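PDB 4WCJ: polysaccharide deacetylase from Ammonifex degensii, which probably removes N-acetyl groups from poly-beta-1,6-N-acetyl-D-glucosamine, acting as a zinc-dependent family 4 carbohydrate esterase. Local coordinates for residues Leu40-Val45 with Val95-Gly100; Phe121-Gly126 with Cys152-His157; Leu156-Leu161 with Arg202-Pro207; Leu226-Arg231 with Val243-Val248. All blocks are in the same frame, centred on the assembly; numbering follows the deposited sequence.

Interaction 1. Residues Leu40-Val45 with Val95-Gly100. With ZN (zinc ion), chain B.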
# COMPACT_ATOMS: atom_id res chain seq x y z
N LEU A 40 6.14 -4.30 0.68
CA LEU A 40 5.84 -4.30 2.12
C LEU A 40 4.59 -3.49 2.41
O LEU A 40 4.38 -2.43 1.82
CB LEU A 40 7.02 -3.75 2.91
CG LEU A 40 8.39 -4.38 2.62
CD1 LEU A 40 9.48 -3.70 3.45
CD2 LEU A 40 8.37 -5.87 2.87
N CYS A 41 3.76 -4.00 3.31
CA CYS A 41 2.58 -3.28 3.76
C CYS A 41 2.69 -2.92 5.24
O CYS A 41 2.65 -3.80 6.12
CB CYS A 41 1.31 -4.10 3.52
SG CYS A 41 -0.19 -3.32 4.17
N TYR A 42 2.85 -1.63 5.50
CA TYR A 42 2.85 -1.06 6.85
C TYR A 42 1.53 -0.32 7.10
O TYR A 42 0.79 -0.03 6.15
CB TYR A 42 4.01 -0.09 7.05
CG TYR A 42 5.40 -0.67 6.96
CD1 TYR A 42 6.03 -1.21 8.08
CD2 TYR A 42 6.11 -0.65 5.76
CE1 TYR A 42 7.31 -1.73 8.00
CE2 TYR A 42 7.39 -1.17 5.67
CZ TYR A 42 7.99 -1.70 6.80
OH TYR A 42 9.26 -2.22 6.72
N HIS A 43 1.23 -0.04 8.36
CA HIS A 43 0.06 0.77 8.71
C HIS A 43 0.46 1.97 9.54
O HIS A 43 0.37 3.12 9.10
CB HIS A 43 -0.97 -0.07 9.47
CG HIS A 43 -1.73 -1.02 8.59
ND1 HIS A 43 -1.25 -2.27 8.26
CD2 HIS A 43 -2.92 -0.89 7.96
CE1 HIS A 43 -2.11 -2.87 7.47
NE2 HIS A 43 -3.14 -2.06 7.27
N ARG A 44 0.94 1.70 10.75
CA ARG A 44 1.28 2.76 11.69
C ARG A 44 2.72 2.67 12.12
O ARG A 44 3.29 1.59 12.25
CB ARG A 44 0.38 2.70 12.92
CG ARG A 44 -1.09 2.84 12.59
CD ARG A 44 -1.97 2.29 13.69
NE ARG A 44 -3.36 2.25 13.26
CZ ARG A 44 -4.23 1.33 13.67
NH1 ARG A 44 -5.49 1.36 13.23
NH2 ARG A 44 -3.86 0.38 14.52
N VAL A 45 3.31 3.84 12.37
CA VAL A 45 4.62 3.91 12.96
C VAL A 45 4.46 4.60 14.31
O VAL A 45 4.46 5.83 14.41
CB VAL A 45 5.61 4.64 12.05
CG1 VAL A 45 6.97 4.68 12.70
CG2 VAL A 45 5.68 3.92 10.71
N VAL A 95 7.89 0.04 -0.78
CA VAL A 95 7.29 0.35 0.51
C VAL A 95 5.88 0.89 0.32
O VAL A 95 5.67 1.81 -0.47
CB VAL A 95 8.14 1.38 1.29
CG1 VAL A 95 7.47 1.75 2.60
CG2 VAL A 95 9.54 0.84 1.54
N THR A 96 4.91 0.30 1.02
CA THR A 96 3.54 0.82 1.01
C THR A 96 2.95 0.93 2.41
O THR A 96 3.31 0.18 3.34
CB THR A 96 2.59 -0.06 0.14
OG1 THR A 96 2.19 -1.24 0.86
CG2 THR A 96 3.24 -0.43 -1.19
N PHE A 97 2.03 1.88 2.56
CA PHE A 97 1.26 2.08 3.78
C PHE A 97 -0.23 2.07 3.48
O PHE A 97 -0.66 2.68 2.50
CB PHE A 97 1.62 3.42 4.45
CG PHE A 97 2.92 3.40 5.18
CD1 PHE A 97 4.12 3.47 4.50
CD2 PHE A 97 2.94 3.31 6.56
CE1 PHE A 97 5.31 3.46 5.17
CE2 PHE A 97 4.14 3.30 7.25
CZ PHE A 97 5.32 3.36 6.55
N ASP A 98 -1.01 1.41 4.34
CA ASP A 98 -2.48 1.41 4.23
C ASP A 98 -3.17 2.23 5.31
O ASP A 98 -2.80 2.12 6.47
CB ASP A 98 -3.03 -0.02 4.33
CG ASP A 98 -2.84 -0.81 3.06
OD1 ASP A 98 -2.20 -0.30 2.11
OD2 ASP A 98 -3.34 -1.96 3.01
N ASP A 99 -4.15 3.02 4.88
CA ASP A 99 -5.25 3.65 5.65
C ASP A 99 -5.21 5.18 5.64
O ASP A 99 -6.16 5.82 5.18
CB ASP A 99 -5.31 3.17 7.11
CG ASP A 99 -5.72 1.71 7.22
OD1 ASP A 99 -6.06 1.14 6.18
OD2 ASP A 99 -5.69 1.15 8.33
N GLY A 100 -4.12 5.76 6.13
CA GLY A 100 -4.01 7.21 6.16
C GLY A 100 -3.57 7.74 7.51
O GLY A 100 -3.71 8.94 7.79
ZN ZN B . -6.56 -0.89 5.59
O HOH W 1 -1.80 4.42 7.61
O HOH W 2 -4.84 -2.40 5.37
O HOH W 3 -6.09 -1.49 7.69
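Tyr42 lies beside Phe97 where two neighbouring parallel strands of the beta/alpha barrel, 36-42 and 91-99, run up to the zinc site. Backbone bonds join them first: Tyr42 N gives an almost straight bond (177°) to Thr96 O, and Asp98 N one to Tyr42 O. Leu40 O is gripped twice, by Thr96 N at 2.9 Å and by Thr96 OG1 at 2.7 Å, the two donors reaching it from opposite faces of its carbonyl plane. With chi1 at 79°, the Thr96 hydroxyl is tucked between its own backbone N and carbonyl carbon, which brings it within bonding reach of Leu40 O; it also bonds Arg245.

Apolar packing occupies the face that carries Tyr42 and Phe97. Tyr42 CB sits over the Phe97 ring, 3.7 Å from its centroid, while the two rings are near parallel (26°) but slid apart. Val45 CG2 meets the rim of the same ring at Phe97 CE2, 3.8 Å away, and helix 102-114 also packs on Phe97.

Metal and water contacts gather at the strand ends. Asp99 OD1 binds the zinc ion at 2.2 Å, alongside His157 and His162. His43 turns a ring edge toward Asp99 OD2, 3.5 Å from His43 CD2. Asp98 OD2 takes a salt bridge from Arg245. One zinc-bound water is held between the two segments, 2.6 Å from His43 NE2 and 2.8 Å from Asp98 OD2.

Interaction 2. Residues Phe121-Gly126 with Cys152-His157. With ZN (zinc ion), chain B.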
# COMPACT_ATOMS: atom_id res chain seq x y z
N PHE A 121 1.15 5.29 -0.69
CA PHE A 121 0.27 5.52 0.45
C PHE A 121 -1.18 5.30 0.02
O PHE A 121 -1.75 6.16 -0.67
CB PHE A 121 0.46 6.95 0.96
CG PHE A 121 -0.04 7.19 2.37
CD1 PHE A 121 -0.44 6.14 3.20
CD2 PHE A 121 -0.15 8.50 2.85
CE1 PHE A 121 -0.90 6.39 4.49
CE2 PHE A 121 -0.62 8.75 4.13
CZ PHE A 121 -0.98 7.70 4.95
N PHE A 122 -1.76 4.17 0.41
CA PHE A 122 -3.14 3.86 0.08
C PHE A 122 -4.08 4.46 1.11
O PHE A 122 -4.16 3.97 2.23
CB PHE A 122 -3.36 2.34 0.01
CG PHE A 122 -2.57 1.65 -1.07
CD1 PHE A 122 -3.03 1.62 -2.38
CD2 PHE A 122 -1.37 1.00 -0.77
CE1 PHE A 122 -2.31 0.96 -3.36
CE2 PHE A 122 -0.65 0.34 -1.76
CZ PHE A 122 -1.13 0.32 -3.05
N VAL A 123 -4.80 5.52 0.76
CA VAL A 123 -5.64 6.18 1.74
C VAL A 123 -7.14 5.88 1.59
O VAL A 123 -7.65 5.68 0.48
CB VAL A 123 -5.43 7.71 1.71
CG1 VAL A 123 -3.94 8.03 1.89
CG2 VAL A 123 -5.92 8.35 0.39
N ILE A 124 -7.81 5.82 2.73
CA ILE A 124 -9.26 5.78 2.79
C ILE A 124 -9.73 7.21 2.57
O ILE A 124 -9.77 8.01 3.50
CB ILE A 124 -9.77 5.26 4.13
CG1 ILE A 124 -9.09 3.93 4.48
CG2 ILE A 124 -11.28 5.08 4.07
CD1 ILE A 124 -9.27 3.53 5.90
N ALA A 125 -10.04 7.54 1.32
CA ALA A 125 -10.15 8.94 0.93
C ALA A 125 -11.21 9.69 1.72
O ALA A 125 -11.05 10.88 1.98
CB ALA A 125 -10.42 9.06 -0.59
N GLY A 126 -12.28 9.00 2.11
CA GLY A 126 -13.35 9.62 2.86
C GLY A 126 -13.08 9.79 4.35
O GLY A 126 -13.86 10.43 5.05
N CYS A 152 6.16 10.37 -2.38
CA CYS A 152 4.89 9.74 -2.03
C CYS A 152 3.93 9.74 -3.21
O CYS A 152 3.63 10.80 -3.78
CB CYS A 152 4.23 10.46 -0.84
SG CYS A 152 2.62 9.74 -0.31
N VAL A 153 3.45 8.56 -3.57
CA VAL A 153 2.38 8.41 -4.54
C VAL A 153 1.16 7.90 -3.77
O VAL A 153 1.28 6.95 -3.00
CB VAL A 153 2.74 7.44 -5.69
CG1 VAL A 153 1.57 7.28 -6.66
CG2 VAL A 153 3.99 7.93 -6.42
N VAL A 154 0.02 8.55 -3.94
CA VAL A 154 -1.18 8.12 -3.23
C VAL A 154 -2.06 7.19 -4.08
O VAL A 154 -2.35 7.47 -5.24
CB VAL A 154 -2.03 9.33 -2.79
CG1 VAL A 154 -3.28 8.87 -2.05
CG2 VAL A 154 -1.20 10.25 -1.91
N GLY A 155 -2.48 6.08 -3.45
CA GLY A 155 -3.42 5.16 -4.08
C GLY A 155 -4.71 5.14 -3.28
O GLY A 155 -4.80 5.80 -2.24
N LEU A 156 -5.71 4.42 -3.77
CA LEU A 156 -7.01 4.38 -3.12
C LEU A 156 -7.21 3.09 -2.30
O LEU A 156 -6.85 2.00 -2.75
CB LEU A 156 -8.13 4.54 -4.16
CG LEU A 156 -9.58 4.64 -3.65
CD1 LEU A 156 -9.81 5.91 -2.84
CD2 LEU A 156 -10.56 4.56 -4.82
N HIS A 157 -7.79 3.25 -1.12
CA HIS A 157 -8.05 2.17 -0.16
C HIS A 157 -9.55 2.21 0.15
O HIS A 157 -9.95 2.21 1.30
CB HIS A 157 -7.18 2.37 1.10
CG HIS A 157 -6.96 1.14 1.93
ND1 HIS A 157 -6.75 -0.11 1.39
CD2 HIS A 157 -6.85 0.99 3.27
CE1 HIS A 157 -6.55 -0.98 2.36
NE2 HIS A 157 -6.61 -0.34 3.52
ZN ZN B . -6.56 -0.89 5.59
O HOH W 3 -6.09 -1.49 7.69
O HOH W 2 -4.84 -2.40 5.37
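His157 N bonds Val123 O at 2.9 Å, fixing the backbone of a residue whose NE2 binds the zinc ion at 2.1 Å while its ND1 is taken up by Ala205 O; Asp99, His162 and two waters complete the metal site. Three more backbone bonds pair strands 119-123 and 152-156 in parallel. Phe121 N meets Val153 O at 2.8 Å, nearly straight (170°), Gly155 N bonds Phe121 O, and Val123 N bonds Gly155 O.

At Gly155 the absence of a side chain makes room for the Phe122 ring, whose CD1 comes within 3.9 Å of Gly155 CA; a CB there would clash with it. Ile124 CG1 reaches the His157 ring obliquely, 3.9 Å from His157 CD2. On the other sheet face, Val123 CG2, wedged between its backbone N and carbonyl carbon, packs crosswise on Val154 CG1 at 3.6 Å, and Phe121 CB touches Cys152 SG. Leu156 CD1 extends the same apolar layer to Ala125 CB.

That layer faces helices: Phe121, Cys152 and Val154 lie against 140-148, and Val123, Val154 and Leu156 against 179-197. Phe122 points the opposite way, into the barrel interior, where its ring meets Phe228, and strand 91-99 flanks strand 119-123 on its far edge.

Interaction 3. Residues Leu156-Leu161 with Arg202-Pro207. With ZN (zinc ion), chain B.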
# COMPACT_ATOMS: atom_id res chain seq x y z
N LEU A 156 -5.71 4.42 -3.77
CA LEU A 156 -7.01 4.38 -3.12
C LEU A 156 -7.21 3.09 -2.30
O LEU A 156 -6.85 2.00 -2.75
CB LEU A 156 -8.13 4.54 -4.16
CG LEU A 156 -9.58 4.64 -3.65
CD1 LEU A 156 -9.81 5.91 -2.84
CD2 LEU A 156 -10.56 4.56 -4.82
N HIS A 157 -7.79 3.25 -1.12
CA HIS A 157 -8.05 2.17 -0.16
C HIS A 157 -9.55 2.21 0.15
O HIS A 157 -9.95 2.21 1.30
CB HIS A 157 -7.18 2.37 1.10
CG HIS A 157 -6.96 1.14 1.93
ND1 HIS A 157 -6.75 -0.11 1.39
CD2 HIS A 157 -6.85 0.99 3.27
CE1 HIS A 157 -6.55 -0.98 2.36
NE2 HIS A 157 -6.61 -0.34 3.52
N THR A 158 -10.35 2.24 -0.92
CA THR A 158 -11.77 2.66 -0.93
C THR A 158 -11.95 4.12 -0.50
O THR A 158 -11.03 4.74 0.05
CB THR A 158 -12.71 1.78 -0.02
OG1 THR A 158 -12.57 2.14 1.36
CG2 THR A 158 -12.44 0.30 -0.22
N TYR A 159 -13.13 4.67 -0.79
CA TYR A 159 -13.51 5.98 -0.24
C TYR A 159 -13.96 5.84 1.22
O TYR A 159 -13.43 6.50 2.12
CB TYR A 159 -14.64 6.62 -1.06
CG TYR A 159 -15.07 7.97 -0.53
CD1 TYR A 159 -14.38 9.13 -0.88
CD2 TYR A 159 -16.16 8.10 0.33
CE1 TYR A 159 -14.76 10.36 -0.39
CE2 TYR A 159 -16.54 9.34 0.82
CZ TYR A 159 -15.84 10.46 0.46
OH TYR A 159 -16.21 11.69 0.94
N ASP A 160 -14.96 5.00 1.45
CA ASP A 160 -15.43 4.76 2.82
C ASP A 160 -16.11 3.40 2.92
O ASP A 160 -17.29 3.30 3.29
CB ASP A 160 -16.36 5.88 3.27
CG ASP A 160 -16.71 5.80 4.75
OD1 ASP A 160 -15.92 5.23 5.54
OD2 ASP A 160 -17.79 6.30 5.13
N LEU A 161 -15.37 2.35 2.59
CA LEU A 161 -15.89 0.99 2.66
C LEU A 161 -14.93 0.07 3.41
O LEU A 161 -14.93 -1.14 3.20
CB LEU A 161 -16.16 0.44 1.25
CG LEU A 161 -17.53 0.77 0.64
CD1 LEU A 161 -17.71 0.05 -0.69
CD2 LEU A 161 -18.66 0.39 1.59
N ARG A 202 -3.76 5.48 -10.24
CA ARG A 202 -3.45 4.21 -10.91
C ARG A 202 -3.55 2.98 -10.00
O ARG A 202 -3.73 1.85 -10.49
CB ARG A 202 -2.03 4.29 -11.50
CG ARG A 202 -1.86 5.34 -12.58
CD ARG A 202 -0.45 5.33 -13.16
NE ARG A 202 -0.23 4.25 -14.13
CZ ARG A 202 -0.65 4.28 -15.39
NH1 ARG A 202 -0.40 3.27 -16.21
NH2 ARG A 202 -1.34 5.33 -15.84
N TYR A 203 -3.46 3.18 -8.69
CA TYR A 203 -3.23 2.04 -7.79
C TYR A 203 -4.29 1.88 -6.71
O TYR A 203 -4.71 2.85 -6.09
CB TYR A 203 -1.86 2.19 -7.14
CG TYR A 203 -0.78 2.47 -8.16
CD1 TYR A 203 -0.65 1.67 -9.28
CD2 TYR A 203 0.07 3.56 -8.02
CE1 TYR A 203 0.32 1.92 -10.23
CE2 TYR A 203 1.04 3.81 -8.97
CZ TYR A 203 1.16 2.99 -10.07
OH TYR A 203 2.13 3.25 -11.02
N PHE A 204 -4.69 0.63 -6.48
CA PHE A 204 -5.72 0.32 -5.49
C PHE A 204 -5.28 -0.82 -4.56
O PHE A 204 -4.65 -1.78 -5.01
CB PHE A 204 -7.03 -0.07 -6.19
CG PHE A 204 -8.20 -0.28 -5.24
CD1 PHE A 204 -8.41 -1.50 -4.62
CD2 PHE A 204 -9.10 0.74 -5.02
CE1 PHE A 204 -9.47 -1.68 -3.77
CE2 PHE A 204 -10.17 0.56 -4.17
CZ PHE A 204 -10.36 -0.64 -3.54
N ALA A 205 -5.61 -0.70 -3.28
CA ALA A 205 -5.35 -1.76 -2.30
C ALA A 205 -6.65 -2.16 -1.61
O ALA A 205 -7.37 -1.31 -1.09
CB ALA A 205 -4.33 -1.31 -1.27
N TYR A 206 -6.94 -3.46 -1.62
CA TYR A 206 -8.12 -3.98 -0.95
C TYR A 206 -7.98 -3.92 0.56
O TYR A 206 -7.01 -4.44 1.11
CB TYR A 206 -8.38 -5.43 -1.35
CG TYR A 206 -8.96 -5.67 -2.73
CD1 TYR A 206 -10.22 -5.17 -3.07
CD2 TYR A 206 -8.28 -6.42 -3.67
CE1 TYR A 206 -10.76 -5.39 -4.32
CE2 TYR A 206 -8.82 -6.65 -4.93
CZ TYR A 206 -10.06 -6.13 -5.25
OH TYR A 206 -10.61 -6.37 -6.49
N PRO A 207 -8.96 -3.30 1.24
CA PRO A 207 -9.00 -3.45 2.69
C PRO A 207 -9.18 -4.93 3.04
O PRO A 207 -9.93 -5.63 2.35
CB PRO A 207 -10.22 -2.63 3.11
CG PRO A 207 -10.43 -1.66 1.97
CD PRO A 207 -10.03 -2.43 0.74
ZN ZN B . -6.56 -0.89 5.59
O HOH W 3 -6.09 -1.49 7.69
O HOH W 2 -4.84 -2.40 5.37
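Leu156 and Phe204 form a single backbone bridge, the short join by which strand 203-205 meets the wall of the beta/alpha barrel at the end of strand 152-156. Leu156 N bonds Tyr203 O, and Leu156 O takes Ala205 N, each at 3.0 Å. Past the bridge the chain turns away through Thr158, and further contact passes to side chains.

The zinc ligand His157 is held from behind: its ND1 donates to Ala205 O at 2.8 Å, with the acceptor close to the ring plane although the donor stands well above the carbonyl plane. This bond fixes the ring's rotation and would be expected to make NE2 a somewhat stronger donor to the metal. Pro207 CG lies over one face of the imidazole as a CH-pi contact, 4.1 Å from its centroid. Swung opposite its backbone N (chi1 -174°), the Phe204 ring lays a face over Leu156 O and continues on to Thr158 N, 3.7 Å from Phe204 CE2.

Thr158 works with both branches. Its CG2 packs on Pro207, while its hydroxyl accepts from Leu161 N in an ST motif and also donates to His157 O. A valine in its place would probably leave His157 O and Leu161 N without their common partner and free the loop behind the zinc ligand to shift. Thr158 OG1 meets His157 O at a short 2.6 Å, on a lone pair of the carbonyl.

Interaction 4. Residues Leu226-Arg231 with Val243-Val248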
# COMPACT_ATOMS: atom_id res chain seq x y z
N LEU A 226 -2.76 -1.28 -11.20
CA LEU A 226 -2.32 -2.28 -10.23
C LEU A 226 -3.30 -2.39 -9.09
O LEU A 226 -3.81 -1.39 -8.59
CB LEU A 226 -0.94 -1.95 -9.67
CG LEU A 226 0.25 -1.99 -10.63
CD1 LEU A 226 1.49 -1.45 -9.93
CD2 LEU A 226 0.50 -3.39 -11.18
N VAL A 227 -3.53 -3.63 -8.68
CA VAL A 227 -4.42 -3.98 -7.59
C VAL A 227 -3.61 -4.76 -6.57
O VAL A 227 -3.05 -5.81 -6.88
CB VAL A 227 -5.62 -4.80 -8.09
CG1 VAL A 227 -6.53 -5.18 -6.93
CG2 VAL A 227 -6.38 -4.02 -9.17
N PHE A 228 -3.52 -4.23 -5.35
CA PHE A 228 -2.65 -4.80 -4.33
C PHE A 228 -3.39 -5.62 -3.29
O PHE A 228 -4.42 -5.19 -2.76
CB PHE A 228 -1.88 -3.71 -3.61
CG PHE A 228 -0.88 -2.99 -4.47
CD1 PHE A 228 -1.29 -2.07 -5.42
CD2 PHE A 228 0.48 -3.23 -4.31
CE1 PHE A 228 -0.36 -1.40 -6.20
CE2 PHE A 228 1.41 -2.56 -5.08
CZ PHE A 228 0.98 -1.64 -6.03
N THR A 229 -2.85 -6.80 -3.00
CA THR A 229 -3.42 -7.73 -2.04
C THR A 229 -2.47 -7.94 -0.87
O THR A 229 -1.40 -7.35 -0.83
CB THR A 229 -3.71 -9.09 -2.70
OG1 THR A 229 -2.48 -9.79 -2.94
CG2 THR A 229 -4.43 -8.91 -4.03
N LEU A 230 -2.85 -8.81 0.07
CA LEU A 230 -1.95 -9.21 1.16
C LEU A 230 -1.52 -10.67 1.00
O LEU A 230 -1.31 -11.39 1.97
CB LEU A 230 -2.61 -8.99 2.53
CG LEU A 230 -2.80 -7.52 2.92
CD1 LEU A 230 -3.58 -7.37 4.22
CD2 LEU A 230 -1.44 -6.81 3.02
N ARG A 231 -1.41 -11.10 -0.26
CA ARG A 231 -0.83 -12.40 -0.58
C ARG A 231 0.69 -12.27 -0.56
O ARG A 231 1.27 -11.65 -1.44
CB ARG A 231 -1.32 -12.90 -1.94
CG ARG A 231 -1.05 -14.38 -2.19
CD ARG A 231 -1.69 -14.87 -3.49
NE ARG A 231 -3.15 -14.84 -3.46
CZ ARG A 231 -3.92 -15.33 -4.43
NH1 ARG A 231 -3.37 -15.89 -5.50
NH2 ARG A 231 -5.25 -15.27 -4.34
N VAL A 243 -0.75 -7.50 -7.41
CA VAL A 243 0.48 -7.41 -6.62
C VAL A 243 0.34 -7.96 -5.20
O VAL A 243 -0.42 -7.42 -4.39
CB VAL A 243 0.96 -5.95 -6.50
CG1 VAL A 243 2.39 -5.91 -6.00
CG2 VAL A 243 0.86 -5.22 -7.84
N GLY A 244 1.09 -9.01 -4.89
CA GLY A 244 1.05 -9.59 -3.56
C GLY A 244 1.95 -8.87 -2.57
O GLY A 244 3.14 -8.66 -2.83
N ARG A 245 1.40 -8.47 -1.43
CA ARG A 245 2.17 -7.72 -0.44
C ARG A 245 2.37 -8.51 0.84
O ARG A 245 1.51 -9.30 1.24
CB ARG A 245 1.50 -6.38 -0.11
CG ARG A 245 1.27 -5.45 -1.28
CD ARG A 245 0.70 -4.13 -0.79
NE ARG A 245 -0.61 -4.34 -0.18
CZ ARG A 245 -1.24 -3.44 0.58
NH1 ARG A 245 -0.67 -2.26 0.81
NH2 ARG A 245 -2.43 -3.72 1.09
N VAL A 246 3.51 -8.28 1.48
CA VAL A 246 3.80 -8.83 2.79
C VAL A 246 3.39 -7.86 3.89
O VAL A 246 3.96 -6.78 4.00
CB VAL A 246 5.30 -9.14 2.96
CG1 VAL A 246 5.57 -9.71 4.36
CG2 VAL A 246 5.77 -10.10 1.87
N LEU A 247 2.41 -8.24 4.70
CA LEU A 247 2.07 -7.42 5.86
C LEU A 247 3.21 -7.53 6.87
O LEU A 247 3.49 -8.61 7.39
CB LEU A 247 0.75 -7.90 6.49
CG LEU A 247 0.27 -7.09 7.71
CD1 LEU A 247 -0.27 -5.74 7.26
CD2 LEU A 247 -0.78 -7.86 8.51
N VAL A 248 3.89 -6.41 7.14
CA VAL A 248 5.02 -6.42 8.06
C VAL A 248 4.57 -6.61 9.51
O VAL A 248 3.78 -5.84 10.04
CB VAL A 248 5.85 -5.12 7.97
CG1 VAL A 248 7.05 -5.19 8.91
CG2 VAL A 248 6.29 -4.88 6.53
O HOH W 4 -4.55 -5.35 0.10
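Arg245 folds back across Phe228 and Thr229 at the pairing of parallel strands 226-229 and 242-247 of the beta/alpha barrel. Its NE donates to Thr229 O at 3.2 Å, the acceptor lying in the guanidinium plane; the bend at chi3 (-63°) brings the group round to this oxygen. The Phe228 and guanidinium planes stand 72° apart, and Arg245 CD is 3.6 Å from Phe228 CD2. From the side of the loop, Leu230 CD2 packs obliquely on Arg245 NH2.

Val243 runs beside Phe228, both pointing into the barrel. Val243 CB lies over the ring face, 3.9 Å from its centroid, and Val243 CG2 goes on to touch Leu226 CD2. The strands under these side chains are tied by Val243 N to Val227 O and by a nearly straight bond from Thr229 N to Val243 O, while Arg245 N reaches Thr229 O only weakly. Thr229 OG1 accepts from Arg231 N in an ST turn, and Arg231 O comes so close to Gly244 that a CB there would clash.

Further out, Asp98 forms a salt bridge with Arg245 NH2, and Thr96 bonds NH1. A leucine here would probably leave Asp98, buried near the zinc, without its charged mate and Thr229 O without its side-chain donor. One water completes the grip, accepting from Arg245 NH2 and donating to Phe228 O, each at 2.9 Å.

How the interactions relate
The four contacts follow one another round a single curled parallel sheet, and their centres lie 7 to 15 Å apart. Interactions 1 and 2 are joined where strands 91-99 and 119-123 pair; interaction 3 begins on the residues, Leu156 and His157, where interaction 2 ends. Strand 203-205 then pairs with 226-229, leading to interaction 4, whose strand 242-247 lies beside 36-42 and so returns to interaction 1. Along the chain the first strand thus meets the last, closing the barrel. Interactions 1, 2 and 3 all reach the zinc ion, whereas interaction 4 does not touch the metal but probably helps to position the site from the second shell, through the salt bridge between Arg245 and Asp98.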